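Local coordinates for uncharacterized protein (Escherichia coli O157:H7, PDB 4ZV9), which is of unknown function but belongs to the dienelactone hydrolase family and is probably a hydrolase of the alpha/beta-hydrolase fold, at residues Q96-P100 with T101-N105; R52-N55 with P56-D60. All blocks are in the same frame, centred on the assembly; numbering follows the deposited sequence. Where two conformers were deposited one is given.

How the interactions relate
Both contacts are local and close no long loop; each lies at the start of a helix, where the chain turns out of a loop and a side chain caps the first turn. Coming from the N terminus, interaction 2 is met first: residues 52-55 end the loop after strand 42-48, and residues 56-60 begin helix 56-67. The chain then passes through strand 71-75 and helix 88-97 before interaction 1, where 96-100 leaves that helix and 101-105 runs into helix 100-116. The two follow in series, neither nesting nor crossing, their centres about 17 Å apart. Helix 88-97 ties them together, since its Asp-88 and Gln-95 bind Asn-55 ND2 and Gly-53 N of interaction 2.

Interaction 1 of 2, residues Q96-P100 with T101-N105; sequences QQVDP and TKLMN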
loop_
_atom_site.group_PDB
_atom_site.type_symbol
_atom_site.label_atom_id
_atom_site.label_comp_id
_atom_site.label_asym_id
_atom_site.label_seq_id
_atom_site.Cartn_x
_atom_site.Cartn_y
_atom_site.Cartn_z
ATOM N N GLN A 96 17.951 1.658 -0.893
ATOM C CA GLN A 96 18.610 2.679 -1.717
ATOM C C GLN A 96 19.457 2.116 -2.857
ATOM O O GLN A 96 19.627 2.771 -3.874
ATOM C CB GLN A 96 19.539 3.533 -0.861
ATOM C CG GLN A 96 18.829 4.541 0.002
ATOM C CD GLN A 96 19.797 5.339 0.850
ATOM O OE1 GLN A 96 20.957 4.944 1.051
ATOM N NE2 GLN A 96 19.319 6.455 1.384
ATOM N N GLN A 97 19.969 0.905 -2.685
ATOM C CA GLN A 97 20.806 0.265 -3.689
ATOM C C GLN A 97 19.982 -0.427 -4.772
ATOM O O GLN A 97 20.526 -0.811 -5.793
ATOM C CB GLN A 97 21.717 -0.778 -3.038
ATOM C CG GLN A 97 22.631 -0.267 -1.926
ATOM C CD GLN A 97 23.252 -1.393 -1.089
ATOM O OE1 GLN A 97 23.130 -2.582 -1.412
ATOM N NE2 GLN A 97 23.938 -1.015 -0.004
ATOM N N VAL A 98 18.689 -0.614 -4.550
ATOM C CA VAL A 98 17.845 -1.309 -5.514
ATOM C C VAL A 98 17.436 -0.329 -6.623
ATOM O O VAL A 98 17.107 0.822 -6.345
ATOM C CB VAL A 98 16.581 -1.895 -4.831
ATOM C CG1 VAL A 98 15.674 -2.599 -5.844
ATOM C CG2 VAL A 98 16.963 -2.885 -3.735
ATOM N N ASP A 99 17.470 -0.790 -7.866
ATOM C CA ASP A 99 17.084 0.067 -8.991
ATOM C C ASP A 99 15.633 0.542 -8.788
ATOM O O ASP A 99 14.739 -0.279 -8.655
ATOM C CB ASP A 99 17.184 -0.670 -10.314
ATOM C CG ASP A 99 16.728 0.194 -11.470
ATOM O OD1 ASP A 99 17.480 1.113 -11.853
ATOM O OD2 ASP A 99 15.612 -0.037 -11.980
ATOM N N PRO A 100 15.406 1.869 -8.748
ATOM C CA PRO A 100 14.062 2.374 -8.486
ATOM C C PRO A 100 12.969 1.916 -9.457
ATOM O O PRO A 100 11.873 1.584 -9.021
ATOM C CB PRO A 100 14.230 3.888 -8.560
ATOM C CG PRO A 100 15.666 4.129 -8.246
ATOM C CD PRO A 100 16.400 2.958 -8.825
ATOM N N THR A 101 13.270 1.887 -10.748
ATOM C CA THR A 101 12.278 1.479 -11.749
ATOM C C THR A 101 11.894 0.018 -11.581
ATOM O O THR A 101 10.716 -0.315 -11.657
ATOM C CB THR A 101 12.796 1.729 -13.187
ATOM O OG1 THR A 101 13.159 3.111 -13.318
ATOM C CG2 THR A 101 11.732 1.382 -14.235
ATOM N N LYS A 102 12.884 -0.856 -11.377
ATOM C CA LYS A 102 12.605 -2.282 -11.225
ATOM C C LYS A 102 11.830 -2.545 -9.947
ATOM O O LYS A 102 10.917 -3.374 -9.934
ATOM C CB LYS A 102 13.884 -3.105 -11.240
ATOM C CG LYS A 102 14.528 -3.185 -12.606
ATOM C CD LYS A 102 15.789 -4.023 -12.560
ATOM C CE LYS A 102 16.451 -4.038 -13.923
ATOM N NZ LYS A 102 17.620 -4.948 -13.908
ATOM N N LEU A 103 12.166 -1.805 -8.890
ATOM C CA LEU A 103 11.459 -1.932 -7.620
ATOM C C LEU A 103 9.976 -1.557 -7.780
ATOM O O LEU A 103 9.084 -2.294 -7.350
ATOM C CB LEU A 103 12.117 -1.067 -6.554
ATOM C CG LEU A 103 11.456 -1.079 -5.177
ATOM C CD1 LEU A 103 11.381 -2.484 -4.592
ATOM C CD2 LEU A 103 12.236 -0.158 -4.253
HETATM N N MSE A 104 9.715 -0.412 -8.405
HETATM C CA MSE A 104 8.340 0.025 -8.636
HETATM C C MSE A 104 7.625 -0.996 -9.480
HETATM O O MSE A 104 6.478 -1.341 -9.196
HETATM C CB MSE A 104 8.320 1.385 -9.327
HETATM C CG MSE A 104 6.897 1.840 -9.591
HETATM SE SE MSE A 104 6.963 3.503 -10.651
HETATM C CE MSE A 104 7.621 2.728 -12.352
ATOM N N ASN A 105 8.296 -1.504 -10.510
ATOM C CA ASN A 105 7.706 -2.532 -11.373
ATOM C C ASN A 105 7.288 -3.801 -10.637
ATOM O O ASN A 105 6.325 -4.454 -11.036
ATOM C CB ASN A 105 8.612 -2.851 -12.564
ATOM C CG ASN A 105 8.586 -1.744 -13.626
ATOM O OD1 ASN A 105 7.730 -0.865 -13.599
ATOM N ND2 ASN A 105 9.529 -1.783 -14.545
HETATM O O HOH W 1 15.405 3.210 -12.102
#
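Asp-99 reaches over the first turn of helix 100-116 and meets the backbone of Lys-102. From its CB the side chain extends with CG anti to the backbone N (chi1 178°), which carries the carboxylate forward over the helix start. Asp-99 CG lies 3.9 Å from Thr-101 N; the two oxygens beyond it divide the work. Asp-99 OD2 accepts from Lys-102 N at 2.9 Å, the donor meeting its anti side 21° out of the carboxylate plane. OD1 takes a bond from a water, which in turn accepts from Thr-101 N at 2.9 Å, so direct and bridged bonds serve successive amides. This is an N-cap: the early N-H groups of a helix have no preceding turn to bind, and a short acidic side chain can supply the acceptor, its negative charge probably well placed at the positive end of the helix dipole. Pro-100 suits the first helical position because its nitrogen has no hydrogen to satisfy. The regular helix bonds start here, Leu-103 N giving to Asp-99 O at 3.0 Å and Met-104 N, of a selenomethionine, to Pro-100 O. The aliphatic part of Lys-102 passes alongside the cap, with CG 3.4 Å from Asp-99 OD2, while Lys-102 NZ remains 5.6 Å from Asp-99 OD2, so any attraction between the charges is probably weak. On the buried flank Val-98 CG1 rests on Leu-103 CB at 3.9 Å, two branched apolar side chains crossing at about a right angle; Val-98 also touches His-25, and Leu-103 packs on Tyr-131.

Interaction 2 of 2, residues R52-N55 with P56-D60; sequences RGLN and PYIED
An N-cap at the start of helix 56-67, the helix that follows strand 42-48 in this alpha/beta-hydrolase fold, joins Asn-55 to Ile-58. The side-chain OD1 of Asn-55 accepts from Ile-58 N in a weak but nearly straight bond of 3.3 Å (N-H...O 167°). Asn-55 CG sits between the backbone N and the carbonyl carbon (chi1 69°), a torsion that turns the amide back over the opening turn. Asparagine suits the place because its short amide can do two things at once: OD1 faces the helix, while ND2 gives a hydrogen bond to Asp-88 OD1. Bonds at both ends of the amide, the one to Ile-58 N weak, together set its rotation. Asn-55 OD1 also lies 3.6 Å from Ile-58 CG1 and at the edge of the Tyr-57 ring, near its plane. The Tyr-57 side chain runs on away from 52-55, and its hydroxyl hydrogen-bonds to His-211 ND1. At the first helical position Pro-56 has no N-H that would need an acceptor. The regular bonding begins with Glu-59 N, which gives to Asn-55 O at 3.2 Å.

Leu-54, the centre of an inverse gamma turn, provides the apolar half of the contact. With CG anti to its backbone N (chi1 -177°), it sends CD1 to the helix, where this methyl of Leu-54 meets Ile-58 CG2 at 3.7 Å and Glu-59 CG at 3.9 Å. Tyr-31 of strand 28-35 touches both Leu-54 and Glu-59. The glutamate lays its methylene chain across the leucine at about a right angle, while its OE2 also has polar partners: it bonds to Tyr-16 OH, and one water donates both to Glu-59 OE2 at 2.9 Å and to Leu-54 O at 2.8 Å.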
loop_
_atom_site.group_PDB
_atom_site.type_symbol
_atom_site.label_atom_id
_atom_site.label_comp_id
_atom_site.label_asym_id
_atom_site.label_seq_id
_atom_site.Cartn_x
_atom_site.Cartn_y
_atom_site.Cartn_z
ATOM N N ARG A 52 12.202 0.702 3.831
ATOM C CA ARG A 52 13.104 -0.251 4.454
ATOM C C ARG A 52 12.671 -1.710 4.320
ATOM O O ARG A 52 12.961 -2.524 5.192
ATOM C CB ARG A 52 13.309 0.137 5.916
ATOM C CG ARG A 52 12.029 0.399 6.700
ATOM C CD ARG A 52 12.268 1.586 7.578
ATOM N NE ARG A 52 11.275 1.802 8.630
ATOM C CZ ARG A 52 10.382 2.777 8.657
ATOM N NH1 ARG A 52 10.297 3.637 7.642
ATOM N NH2 ARG A 52 9.566 2.885 9.704
ATOM N N GLY A 53 11.991 -2.025 3.219
ATOM C CA GLY A 53 11.585 -3.390 2.912
ATOM C C GLY A 53 10.396 -3.919 3.701
ATOM O O GLY A 53 9.708 -3.179 4.412
ATOM N N LEU A 54 10.188 -5.224 3.586
ATOM C CA LEU A 54 9.047 -5.893 4.154
ATOM C C LEU A 54 9.321 -6.271 5.598
ATOM O O LEU A 54 9.814 -7.364 5.867
ATOM C CB LEU A 54 8.731 -7.134 3.317
ATOM C CG LEU A 54 7.485 -7.925 3.745
ATOM C CD1 LEU A 54 6.246 -7.059 3.711
ATOM C CD2 LEU A 54 7.313 -9.138 2.846
ATOM N N ASN A 55 9.046 -5.347 6.512
ATOM C CA ASN A 55 9.346 -5.548 7.919
ATOM C C ASN A 55 8.099 -6.045 8.668
ATOM O O ASN A 55 7.029 -6.136 8.075
ATOM C CB ASN A 55 9.998 -4.281 8.532
ATOM C CG ASN A 55 9.049 -3.091 8.657
ATOM O OD1 ASN A 55 7.867 -3.160 8.357
ATOM N ND2 ASN A 55 9.604 -1.969 9.105
ATOM N N PRO A 56 8.231 -6.394 9.951
ATOM C CA PRO A 56 7.054 -6.942 10.641
ATOM C C PRO A 56 5.801 -6.046 10.698
ATOM O O PRO A 56 4.688 -6.575 10.773
ATOM C CB PRO A 56 7.585 -7.257 12.035
ATOM C CG PRO A 56 9.034 -7.569 11.798
ATOM C CD PRO A 56 9.459 -6.568 10.743
ATOM N N TYR A 57 5.977 -4.729 10.705
ATOM C CA TYR A 57 4.838 -3.805 10.705
ATOM C C TYR A 57 4.005 -3.966 9.457
ATOM O O TYR A 57 2.791 -4.134 9.537
ATOM C CB TYR A 57 5.321 -2.359 10.836
ATOM C CG TYR A 57 4.363 -1.298 10.312
ATOM C CD1 TYR A 57 3.122 -1.079 10.913
ATOM C CD2 TYR A 57 4.732 -0.480 9.247
ATOM C CE1 TYR A 57 2.266 -0.076 10.454
ATOM C CE2 TYR A 57 3.896 0.511 8.782
ATOM C CZ TYR A 57 2.661 0.719 9.385
ATOM O OH TYR A 57 1.830 1.723 8.897
ATOM N N ILE A 58 4.651 -3.996 8.298
ATOM C CA ILE A 58 3.922 -4.166 7.042
ATOM C C ILE A 58 3.260 -5.544 6.949
ATOM O O ILE A 58 2.144 -5.678 6.433
ATOM C CB ILE A 58 4.831 -3.919 5.824
ATOM C CG1 ILE A 58 5.334 -2.476 5.849
ATOM C CG2 ILE A 58 4.079 -4.222 4.530
ATOM C CD1 ILE A 58 4.236 -1.419 5.690
ATOM N N GLU A 59 3.942 -6.576 7.424
ATOM C CA GLU A 59 3.340 -7.912 7.444
ATOM C C GLU A 59 2.077 -7.904 8.310
ATOM O O GLU A 59 1.055 -8.513 7.960
ATOM C CB GLU A 59 4.350 -8.970 7.915
ATOM C CG GLU A 59 5.454 -9.201 6.894
ATOM C CD GLU A 59 6.420 -10.320 7.292
ATOM O OE1 GLU A 59 6.571 -10.554 8.495
ATOM O OE2 GLU A 59 7.036 -10.927 6.397
ATOM N N ASP A 60 2.133 -7.206 9.441
ATOM C CA ASP A 60 0.950 -7.085 10.294
ATOM C C ASP A 60 -0.173 -6.358 9.531
ATOM O O ASP A 60 -1.328 -6.758 9.602
ATOM C CB ASP A 60 1.272 -6.340 11.577
ATOM C CG ASP A 60 0.172 -6.479 12.608
ATOM O OD1 ASP A 60 -0.152 -7.628 12.993
ATOM O OD2 ASP A 60 -0.328 -5.456 13.076
HETATM O O HOH W 2 9.617 -10.111 5.409
#